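Local coordinates for putative alpha/beta hydrolase (Desulfitobacterium hafniense, PDB 4RPC), which is of unknown substrate but belongs to the alpha/beta hydrolase family and probably works as a hydrolytic enzyme, at residues 141-150 / 163-174; 13-24 / 46-55. One frame throughout, in Å; residues are numbered along the deposited sequence.

Contact 1: 141-150 / 163-174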
loop_
_atom_site.group_PDB
_atom_site.type_symbol
_atom_site.label_atom_id
_atom_site.label_comp_id
_atom_site.label_asym_id
_atom_site.label_seq_id
_atom_site.Cartn_x
_atom_site.Cartn_y
_atom_site.Cartn_z
ATOM N N PHE A 141 -11.989 -10.444 -3.905
ATOM C CA PHE A 141 -11.018 -10.679 -2.823
ATOM C C PHE A 141 -11.519 -11.674 -1.775
ATOM O O PHE A 141 -10.769 -12.515 -1.311
ATOM C CB PHE A 141 -10.624 -9.378 -2.173
ATOM C CG PHE A 141 -9.450 -8.700 -2.813
ATOM C CD1 PHE A 141 -8.945 -9.109 -4.043
ATOM C CD2 PHE A 141 -8.850 -7.637 -2.179
ATOM C CE1 PHE A 141 -7.832 -8.495 -4.619
ATOM C CE2 PHE A 141 -7.739 -7.017 -2.735
ATOM C CZ PHE A 141 -7.232 -7.444 -3.974
ATOM N N LEU A 142 -12.801 -11.596 -1.422
ATOM C CA LEU A 142 -13.352 -12.535 -0.460
ATOM C C LEU A 142 -13.395 -13.951 -1.070
ATOM O O LEU A 142 -13.102 -14.958 -0.402
ATOM C CB LEU A 142 -14.763 -12.095 0.003
ATOM C CG LEU A 142 -14.666 -10.873 0.886
ATOM C CD1 LEU A 142 -16.003 -10.236 1.034
ATOM C CD2 LEU A 142 -14.038 -11.189 2.261
ATOM N N ASN A 143 -13.770 -14.020 -2.340
ATOM C CA ASN A 143 -13.714 -15.276 -3.069
ATOM C C ASN A 143 -12.352 -15.963 -3.007
ATOM O O ASN A 143 -12.282 -17.180 -3.014
ATOM C CB ASN A 143 -14.152 -15.109 -4.517
ATOM C CG ASN A 143 -15.637 -15.259 -4.687
ATOM O OD1 ASN A 143 -16.264 -16.036 -4.016
ATOM N ND2 ASN A 143 -16.207 -14.491 -5.574
ATOM N N LEU A 144 -11.278 -15.201 -2.916
ATOM C CA LEU A 144 -9.953 -15.810 -2.807
ATOM C C LEU A 144 -9.863 -16.700 -1.581
ATOM O O LEU A 144 -9.157 -17.691 -1.595
ATOM C CB LEU A 144 -8.858 -14.757 -2.742
ATOM C CG LEU A 144 -8.715 -13.891 -3.986
ATOM C CD1 LEU A 144 -7.686 -12.784 -3.751
ATOM C CD2 LEU A 144 -8.295 -14.750 -5.160
ATOM N N LEU A 145 -10.604 -16.340 -0.534
ATOM C CA LEU A 145 -10.615 -17.086 0.729
ATOM C C LEU A 145 -11.306 -18.404 0.574
ATOM O O LEU A 145 -11.092 -19.288 1.353
ATOM C CB LEU A 145 -11.302 -16.271 1.872
ATOM C CG LEU A 145 -10.616 -14.940 2.237
ATOM C CD1 LEU A 145 -11.546 -14.036 3.052
ATOM C CD2 LEU A 145 -9.267 -15.136 2.956
ATOM N N ALA A 146 -12.162 -18.520 -0.414
ATOM C CA ALA A 146 -12.644 -19.806 -0.834
ATOM C C ALA A 146 -11.714 -20.518 -1.821
ATOM O O ALA A 146 -12.041 -21.601 -2.283
ATOM C CB ALA A 146 -14.017 -19.646 -1.466
ATOM N N GLY A 147 -10.586 -19.916 -2.178
ATOM C CA GLY A 147 -9.698 -20.492 -3.197
ATOM C C GLY A 147 -10.255 -20.361 -4.599
ATOM O O GLY A 147 -9.827 -21.050 -5.503
ATOM N N GLU A 148 -11.188 -19.446 -4.788
ATOM C CA GLU A 148 -11.706 -19.194 -6.109
ATOM C C GLU A 148 -10.914 -18.077 -6.808
ATOM O O GLU A 148 -10.572 -17.083 -6.197
ATOM C CB GLU A 148 -13.158 -18.799 -5.977
ATOM C CG GLU A 148 -13.852 -18.464 -7.264
ATOM C CD GLU A 148 -15.267 -18.004 -6.991
ATOM O OE1 GLU A 148 -15.975 -18.707 -6.206
ATOM O OE2 GLU A 148 -15.642 -16.916 -7.524
ATOM N N HIS A 149 -10.693 -18.227 -8.106
ATOM C CA HIS A 149 -9.880 -17.300 -8.877
ATOM C C HIS A 149 -10.565 -15.972 -9.195
ATOM O O HIS A 149 -11.796 -15.893 -9.288
ATOM C CB HIS A 149 -9.510 -17.958 -10.191
ATOM C CG HIS A 149 -8.708 -19.196 -10.017
ATOM N ND1 HIS A 149 -7.341 -19.163 -9.844
ATOM C CD2 HIS A 149 -9.071 -20.493 -9.936
ATOM C CE1 HIS A 149 -6.889 -20.402 -9.722
ATOM N NE2 HIS A 149 -7.922 -21.223 -9.757
ATOM N N LEU A 150 -9.747 -14.943 -9.389
ATOM C CA LEU A 150 -10.231 -13.636 -9.752
ATOM C C LEU A 150 -10.884 -13.721 -11.130
ATOM O O LEU A 150 -10.440 -14.507 -11.974
ATOM C CB LEU A 150 -9.118 -12.604 -9.773
ATOM C CG LEU A 150 -8.277 -12.349 -8.505
ATOM C CD1 LEU A 150 -6.994 -11.575 -8.811
ATOM C CD2 LEU A 150 -9.062 -11.640 -7.425
ATOM N N ASN A 163 -2.873 -18.324 -13.291
ATOM C CA ASN A 163 -3.724 -18.863 -12.252
ATOM C C ASN A 163 -3.024 -19.057 -10.939
ATOM O O ASN A 163 -3.408 -19.882 -10.136
ATOM C CB ASN A 163 -4.336 -20.203 -12.704
ATOM C CG ASN A 163 -5.789 -20.094 -12.963
ATOM O OD1 ASN A 163 -6.297 -19.008 -13.255
ATOM N ND2 ASN A 163 -6.487 -21.209 -12.834
ATOM N N ASN A 164 -2.007 -18.262 -10.705
ATOM C CA ASN A 164 -1.350 -18.266 -9.426
ATOM C C ASN A 164 -1.942 -17.215 -8.463
ATOM O O ASN A 164 -1.390 -16.979 -7.400
ATOM C CB ASN A 164 0.163 -18.054 -9.651
ATOM C CG ASN A 164 0.479 -16.780 -10.442
ATOM O OD1 ASN A 164 -0.295 -16.356 -11.324
ATOM N ND2 ASN A 164 1.608 -16.143 -10.106
ATOM N N ASP A 165 -3.075 -16.592 -8.821
ATOM C CA ASP A 165 -3.669 -15.500 -7.992
ATOM C C ASP A 165 -4.092 -15.944 -6.594
ATOM O O ASP A 165 -3.891 -15.226 -5.622
ATOM C CB ASP A 165 -4.849 -14.851 -8.724
ATOM C CG ASP A 165 -5.836 -15.871 -9.264
ATOM O OD1 ASP A 165 -5.449 -16.893 -9.890
ATOM O OD2 ASP A 165 -7.020 -15.654 -9.035
ATOM N N VAL A 166 -4.669 -17.144 -6.498
ATOM C CA VAL A 166 -4.984 -17.713 -5.197
ATOM C C VAL A 166 -3.719 -17.972 -4.356
ATOM O O VAL A 166 -3.618 -17.558 -3.208
ATOM C CB VAL A 166 -5.801 -18.999 -5.348
ATOM C CG1 VAL A 166 -5.944 -19.709 -4.024
ATOM C CG2 VAL A 166 -7.192 -18.676 -5.854
ATOM N N GLU A 167 -2.755 -18.667 -4.914
ATOM C CA GLU A 167 -1.538 -18.979 -4.153
ATOM C C GLU A 167 -0.860 -17.691 -3.709
ATOM O O GLU A 167 -0.388 -17.608 -2.604
ATOM C CB GLU A 167 -0.590 -19.874 -4.959
ATOM C CG GLU A 167 0.451 -19.107 -5.743
ATOM C CD GLU A 167 1.638 -19.971 -6.150
ATOM O OE1 GLU A 167 1.473 -20.860 -7.024
ATOM O OE2 GLU A 167 2.733 -19.749 -5.590
ATOM N N VAL A 168 -0.865 -16.661 -4.541
ATOM C CA VAL A 168 -0.190 -15.399 -4.206
ATOM C C VAL A 168 -0.943 -14.444 -3.260
ATOM O O VAL A 168 -0.335 -13.858 -2.383
ATOM C CB VAL A 168 0.143 -14.602 -5.476
ATOM C CG1 VAL A 168 0.761 -13.266 -5.130
ATOM C CG2 VAL A 168 1.128 -15.366 -6.358
ATOM N N LEU A 169 -2.237 -14.262 -3.472
ATOM C CA LEU A 169 -3.008 -13.243 -2.778
ATOM C C LEU A 169 -3.735 -13.774 -1.557
ATOM O O LEU A 169 -3.939 -13.070 -0.587
ATOM C CB LEU A 169 -4.059 -12.615 -3.752
ATOM C CG LEU A 169 -3.502 -11.714 -4.863
ATOM C CD1 LEU A 169 -4.545 -11.149 -5.803
ATOM C CD2 LEU A 169 -2.665 -10.572 -4.299
ATOM N N GLN A 170 -4.161 -15.019 -1.613
ATOM C CA GLN A 170 -4.943 -15.564 -0.531
ATOM C C GLN A 170 -4.224 -15.430 0.798
ATOM O O GLN A 170 -4.864 -15.123 1.792
ATOM C CB GLN A 170 -5.319 -17.016 -0.829
ATOM C CG GLN A 170 -6.347 -17.577 0.125
ATOM C CD GLN A 170 -6.613 -19.067 -0.075
ATOM O OE1 GLN A 170 -5.916 -19.769 -0.770
ATOM N NE2 GLN A 170 -7.619 -19.530 0.550
ATOM N N PRO A 171 -2.888 -15.628 0.836
ATOM C CA PRO A 171 -2.253 -15.429 2.132
ATOM C C PRO A 171 -2.265 -13.986 2.666
ATOM O O PRO A 171 -1.942 -13.806 3.849
ATOM C CB PRO A 171 -0.773 -15.812 1.891
ATOM C CG PRO A 171 -0.693 -16.479 0.576
ATOM C CD PRO A 171 -1.982 -16.235 -0.166
ATOM N N LEU A 172 -2.511 -12.977 1.804
ATOM C CA LEU A 172 -2.523 -11.601 2.240
ATOM C C LEU A 172 -3.885 -11.101 2.663
ATOM O O LEU A 172 -3.978 -10.064 3.278
ATOM C CB LEU A 172 -2.030 -10.654 1.132
ATOM C CG LEU A 172 -0.568 -10.850 0.758
ATOM C CD1 LEU A 172 -0.222 -10.021 -0.470
ATOM C CD2 LEU A 172 0.299 -10.472 1.943
ATOM N N ILE A 173 -4.938 -11.790 2.291
ATOM C CA ILE A 173 -6.287 -11.356 2.652
ATOM C C ILE A 173 -6.524 -11.632 4.122
ATOM O O ILE A 173 -6.312 -12.712 4.600
ATOM C CB ILE A 173 -7.337 -12.103 1.865
ATOM C CG1 ILE A 173 -7.099 -11.985 0.362
ATOM C CG2 ILE A 173 -8.706 -11.602 2.277
ATOM C CD1 ILE A 173 -7.081 -10.557 -0.188
ATOM N N TYR A 174 -6.968 -10.635 4.854
ATOM C CA TYR A 174 -7.143 -10.770 6.280
ATOM C C TYR A 174 -8.265 -11.766 6.471
ATOM O O TYR A 174 -9.359 -11.632 5.927
ATOM C CB TYR A 174 -7.430 -9.394 6.946
ATOM C CG TYR A 174 -7.789 -9.420 8.422
ATOM C CD1 TYR A 174 -7.099 -10.198 9.326
ATOM C CD2 TYR A 174 -8.842 -8.638 8.898
ATOM C CE1 TYR A 174 -7.465 -10.237 10.666
ATOM C CE2 TYR A 174 -9.217 -8.660 10.219
ATOM C CZ TYR A 174 -8.532 -9.427 11.091
ATOM O OH TYR A 174 -8.927 -9.366 12.387
#
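The H149 imidazole lies between two side chains. The N163 amide stacks on one face, its plane nearly parallel to the ring, and V166 CG2 sits over the opposite face. D165 comes in at the ring edge. The F141 ring has I173 CD1 over one face, a CH-pi contact 4.2 Å from the ring centroid. The contact lies among the helices inserted between strands 112-119 and 204-210 of the alpha/beta hydrolase fold. Helix 130-145 ends in a Schellman motif at G147, where phi is positive. The end of this helix and the turn after it pack on helix 165-169 and the residues flanking it. The axes of 141-145 and 165-169 run 94° apart. V166 CG2 packs on the turn, 3.6 Å from G147 O.

L144 packs in the apolar middle, with I173 beside it. Its CD1 rests 3.6 Å from L169 CB, and its CD2 lies 4.1 Å from V166 CG2. L145 CD2 packs 3.6 Å from I173 CG2. L182 of helix 179-191 also touches F141. The N163 amide oxygen has a partner in K155.

With an alanine at H149, D165 OD1 would probably lose its ring partner, and the N163 amide the surface it stacks on. D165 CG sits between its backbone N and carbonyl carbon (chi1 49°), which brings the carboxylate to both donors. H149 ND1 meets OD1 of D165 on the syn side at 3.0 Å, and L150 N meets D165 OD2 at 2.8 Å in a nearly straight bond (170°).

Contact 2: 13-24 / 46-55; sequences LHRMGEPHGPKV and KDRYCLLIPE
R15 has CG anti to the backbone N (chi1 -180°) and stays extended to NE, which carries its guanidinium across the strands to C50. The C50 thiol also stands anti to its own backbone N (chi1 -178°), and SG accepts a long bond from R15 NE at 3.5 Å. C50 SG lies at the guanidinium edge, tilted 19° from its plane. R15 NH2 turns back to P19 O, which K23 NZ also grips, so two cationic side chains share one carbonyl of the turn.

H14 and E55 meet at the far end of the pair. H14 NE2 donates to E55 OE2 at 2.7 Å. The oxygen lies in the ring plane, but the donor sits above the carboxylate plane. K12 binds the other oxygen of E55, and W34 stacks on the H14 ring.

The side chains sort onto two faces. L13, R15 and K23 share one with C50, L52 and P54. There L13 CD1 packs 3.7 Å from P54 CD, and L77 and L81 of helix 70-83 touch the leucines and the proline. H14, M16 (selenomethionine), V24, L51 and I53 lie on the other face. M16 CG and I53 CD1 are pressed to 3.4 Å, and the M16 torsions are off their usual values.

Backbone bonds run on both sides of strand 50-54. H14 and I53 exchange a pair, as do M16 and L51. On the other side V24 N binds C50 O at 2.9 Å, and L52 N binds V24 O. Strand 50-54 thus lies between antiparallel strand 13-17, at the edge, and parallel strand 23-27, as at one edge of the mixed alpha/beta hydrolase sheet.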
loop_
_atom_site.group_PDB
_atom_site.type_symbol
_atom_site.label_atom_id
_atom_site.label_comp_id
_atom_site.label_asym_id
_atom_site.label_seq_id
_atom_site.Cartn_x
_atom_site.Cartn_y
_atom_site.Cartn_z
ATOM N N LEU A 13 -1.656 2.437 15.515
ATOM C CA LEU A 13 -0.324 2.402 14.949
ATOM C C LEU A 13 0.583 1.552 15.802
ATOM O O LEU A 13 0.831 1.872 16.952
ATOM C CB LEU A 13 0.245 3.816 14.906
ATOM C CG LEU A 13 1.620 3.952 14.261
ATOM C CD1 LEU A 13 1.555 3.750 12.765
ATOM C CD2 LEU A 13 2.172 5.321 14.559
ATOM N N HIS A 14 1.067 0.470 15.225
ATOM C CA HIS A 14 1.873 -0.510 15.931
ATOM C C HIS A 14 3.288 -0.156 15.736
ATOM O O HIS A 14 3.654 0.295 14.669
ATOM C CB HIS A 14 1.692 -1.887 15.347
ATOM C CG HIS A 14 0.305 -2.414 15.466
ATOM N ND1 HIS A 14 -0.113 -3.173 16.536
ATOM C CD2 HIS A 14 -0.757 -2.298 14.647
ATOM C CE1 HIS A 14 -1.376 -3.505 16.364
ATOM N NE2 HIS A 14 -1.789 -2.982 15.227
ATOM N N ARG A 15 4.101 -0.400 16.756
ATOM C CA ARG A 15 5.491 0.039 16.725
ATOM C C ARG A 15 6.389 -1.127 17.078
ATOM O O ARG A 15 6.191 -1.769 18.072
ATOM C CB ARG A 15 5.690 1.231 17.668
ATOM C CG ARG A 15 7.111 1.788 17.714
ATOM C CD ARG A 15 7.191 2.991 18.656
ATOM N NE ARG A 15 8.385 3.818 18.432
ATOM C CZ ARG A 15 8.643 4.975 19.065
ATOM N NH1 ARG A 15 7.782 5.444 19.981
ATOM N NH2 ARG A 15 9.755 5.672 18.790
HETATM N N MSE A 16 7.352 -1.406 16.228
HETATM C CA MSE A 16 8.304 -2.482 16.439
HETATM C C MSE A 16 9.711 -2.005 16.108
HETATM O O MSE A 16 9.933 -0.860 15.689
HETATM C CB MSE A 16 7.996 -3.736 15.612
HETATM C CG MSE A 16 6.664 -3.740 14.867
HETATM SE SE MSE A 16 5.508 -5.215 15.439
HETATM C CE MSE A 16 6.677 -6.426 16.467
ATOM N N GLY A 17 10.675 -2.887 16.336
ATOM C CA GLY A 17 12.092 -2.588 16.085
ATOM C C GLY A 17 12.727 -1.608 17.031
ATOM O O GLY A 17 12.329 -1.507 18.163
ATOM N N GLU A 18 13.744 -0.895 16.560
ATOM C CA GLU A 18 14.513 0.009 17.397
ATOM C C GLU A 18 13.853 1.391 17.500
ATOM O O GLU A 18 13.899 2.160 16.523
ATOM C CB GLU A 18 15.933 0.148 16.824
ATOM C CG GLU A 18 16.902 -0.885 17.323
ATOM C CD GLU A 18 16.919 -0.949 18.850
ATOM O OE1 GLU A 18 17.095 0.124 19.503
ATOM O OE2 GLU A 18 16.680 -2.062 19.374
ATOM N N PRO A 19 13.259 1.737 18.678
ATOM C CA PRO A 19 12.370 2.933 18.745
ATOM C C PRO A 19 13.062 4.223 18.344
ATOM O O PRO A 19 12.428 5.120 17.738
ATOM C CB PRO A 19 11.901 2.980 20.203
ATOM C CG PRO A 19 12.228 1.636 20.768
ATOM C CD PRO A 19 13.388 1.082 19.988
ATOM N N HIS A 20 14.364 4.273 18.608
ATOM C CA HIS A 20 15.196 5.435 18.283
ATOM C C HIS A 20 15.853 5.308 16.891
ATOM O O HIS A 20 16.447 6.244 16.376
ATOM C CB HIS A 20 16.239 5.636 19.416
ATOM C CG HIS A 20 15.604 5.867 20.748
ATOM N ND1 HIS A 20 15.854 5.083 21.852
ATOM C CD2 HIS A 20 14.653 6.754 21.125
ATOM C CE1 HIS A 20 15.112 5.496 22.859
ATOM N NE2 HIS A 20 14.371 6.509 22.441
ATOM N N GLY A 21 15.740 4.152 16.280
ATOM C CA GLY A 21 16.232 3.987 14.912
ATOM C C GLY A 21 15.512 4.853 13.868
ATOM O O GLY A 21 14.525 5.482 14.163
ATOM N N PRO A 22 16.034 4.878 12.628
ATOM C CA PRO A 22 15.339 5.619 11.574
ATOM C C PRO A 22 13.927 5.083 11.354
ATOM O O PRO A 22 13.698 3.872 11.436
ATOM C CB PRO A 22 16.208 5.395 10.318
ATOM C CG PRO A 22 17.578 4.996 10.835
ATOM C CD PRO A 22 17.385 4.416 12.222
ATOM N N LYS A 23 12.995 5.980 11.043
ATOM C CA LYS A 23 11.606 5.578 10.980
ATOM C C LYS A 23 11.184 5.097 9.566
ATOM O O LYS A 23 11.334 5.800 8.580
ATOM C CB LYS A 23 10.727 6.720 11.432
ATOM C CG LYS A 23 10.517 6.761 12.930
ATOM C CD LYS A 23 11.741 7.276 13.639
ATOM C CE LYS A 23 11.361 7.685 15.042
ATOM N NZ LYS A 23 12.525 7.540 15.934
ATOM N N VAL A 24 10.606 3.905 9.528
ATOM C CA VAL A 24 10.112 3.295 8.349
ATOM C C VAL A 24 8.617 2.940 8.578
ATOM O O VAL A 24 8.270 2.161 9.479
ATOM C CB VAL A 24 10.951 2.046 8.046
ATOM C CG1 VAL A 24 10.404 1.280 6.851
ATOM C CG2 VAL A 24 12.419 2.441 7.781
ATOM N N LYS A 46 14.021 -5.032 12.100
ATOM C CA LYS A 46 13.823 -4.627 13.497
ATOM C C LYS A 46 15.114 -4.400 14.270
ATOM O O LYS A 46 15.127 -3.621 15.209
ATOM C CB LYS A 46 12.954 -5.622 14.253
ATOM C CG LYS A 46 13.549 -6.993 14.487
ATOM C CD LYS A 46 12.455 -7.873 15.062
ATOM C CE LYS A 46 12.879 -9.325 15.260
ATOM N NZ LYS A 46 13.683 -9.394 16.506
ATOM N N ASP A 47 16.189 -5.085 13.873
ATOM C CA ASP A 47 17.513 -4.852 14.460
ATOM C C ASP A 47 17.898 -3.352 14.465
ATOM O O ASP A 47 18.521 -2.873 15.387
ATOM C CB ASP A 47 18.600 -5.713 13.748
ATOM C CG ASP A 47 18.879 -5.276 12.269
ATOM O OD1 ASP A 47 17.940 -5.176 11.424
ATOM O OD2 ASP A 47 20.072 -5.033 11.931
ATOM N N ARG A 48 17.470 -2.613 13.441
ATOM C CA ARG A 48 17.999 -1.315 13.179
ATOM C C ARG A 48 16.920 -0.207 13.052
ATOM O O ARG A 48 17.100 0.928 13.513
ATOM C CB ARG A 48 18.844 -1.446 11.925
ATOM C CG ARG A 48 19.003 -0.174 11.137
ATOM C CD ARG A 48 19.971 0.801 11.795
ATOM N NE ARG A 48 20.594 1.624 10.749
ATOM C CZ ARG A 48 21.037 2.868 10.905
ATOM N NH1 ARG A 48 20.955 3.500 12.091
ATOM N NH2 ARG A 48 21.554 3.485 9.851
ATOM N N TYR A 49 15.792 -0.533 12.446
ATOM C CA TYR A 49 14.776 0.468 12.195
ATOM C C TYR A 49 13.638 0.490 13.168
ATOM O O TYR A 49 13.264 -0.540 13.730
ATOM C CB TYR A 49 14.235 0.280 10.778
ATOM C CG TYR A 49 15.369 0.438 9.808
ATOM C CD1 TYR A 49 15.783 1.689 9.450
ATOM C CD2 TYR A 49 16.064 -0.665 9.326
ATOM C CE1 TYR A 49 16.847 1.873 8.602
ATOM C CE2 TYR A 49 17.136 -0.497 8.465
ATOM C CZ TYR A 49 17.521 0.778 8.111
ATOM O OH TYR A 49 18.576 1.004 7.285
ATOM N N CYS A 50 13.081 1.695 13.326
ATOM C CA CYS A 50 11.824 1.864 13.975
ATOM C C CYS A 50 10.696 1.628 12.945
ATOM O O CYS A 50 10.507 2.433 12.075
ATOM C CB CYS A 50 11.701 3.263 14.535
ATOM S SG CYS A 50 10.136 3.459 15.403
ATOM N N LEU A 51 9.987 0.506 13.059
ATOM C CA LEU A 51 8.927 0.148 12.148
ATOM C C LEU A 51 7.638 0.634 12.741
ATOM O O LEU A 51 7.310 0.329 13.878
ATOM C CB LEU A 51 8.846 -1.388 11.940
ATOM C CG LEU A 51 9.942 -2.113 11.140
ATOM C CD1 LEU A 51 10.605 -1.213 10.101
ATOM C CD2 LEU A 51 10.986 -2.753 12.020
ATOM N N LEU A 52 6.911 1.388 11.965
ATOM C CA LEU A 52 5.582 1.804 12.328
ATOM C C LEU A 52 4.556 1.265 11.339
ATOM O O LEU A 52 4.629 1.565 10.135
ATOM C CB LEU A 52 5.580 3.329 12.307
ATOM C CG LEU A 52 6.718 3.999 13.102
ATOM C CD1 LEU A 52 6.959 5.434 12.628
ATOM C CD2 LEU A 52 6.352 3.943 14.568
ATOM N N ILE A 53 3.572 0.525 11.832
ATOM C CA ILE A 53 2.644 -0.178 10.989
ATOM C C ILE A 53 1.199 0.135 11.348
ATOM O O ILE A 53 0.693 -0.316 12.355
ATOM C CB ILE A 53 2.850 -1.708 11.041
ATOM C CG1 ILE A 53 4.367 -2.089 11.001
ATOM C CG2 ILE A 53 2.121 -2.377 9.907
ATOM C CD1 ILE A 53 4.997 -2.179 12.337
ATOM N N PRO A 54 0.525 0.953 10.540
ATOM C CA PRO A 54 -0.856 1.218 10.903
ATOM C C PRO A 54 -1.826 0.084 10.543
ATOM O O PRO A 54 -1.532 -0.739 9.700
ATOM C CB PRO A 54 -1.195 2.451 10.058
ATOM C CG PRO A 54 -0.178 2.491 8.963
ATOM C CD PRO A 54 1.049 1.927 9.582
ATOM N N GLU A 55 -2.992 0.060 11.170
ATOM C CA GLU A 55 -4.139 -0.693 10.651
ATOM C C GLU A 55 -5.037 0.243 9.889
ATOM O O GLU A 55 -5.431 1.275 10.410
ATOM C CB GLU A 55 -4.949 -1.209 11.804
ATOM C CG GLU A 55 -4.196 -2.162 12.662
ATOM C CD GLU A 55 -5.012 -2.660 13.842
ATOM O OE1 GLU A 55 -6.211 -2.244 14.023
ATOM O OE2 GLU A 55 -4.399 -3.457 14.577
#

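Overall arrangement
From the N terminus, strand 13-17 forms the sheet edge and the chain turns into strand 23-27. Helices 34-37 and 39-45 follow before strand 50-54 slots between those two strands, closing contact 2. The chain then builds strands 88-95 and 112-119 before helix 130-145. Contact 1 opens at the end of that helix and closes a short loop, with helix 154-157 between its segments. The two contacts follow in series and neither nests nor crosses the other. The centres of contacts 1 and 2 lie about 29 Å apart. Contact 2 holds the edge of the central sheet, while contact 1 joins helices inserted between strands 112-119 and 204-210.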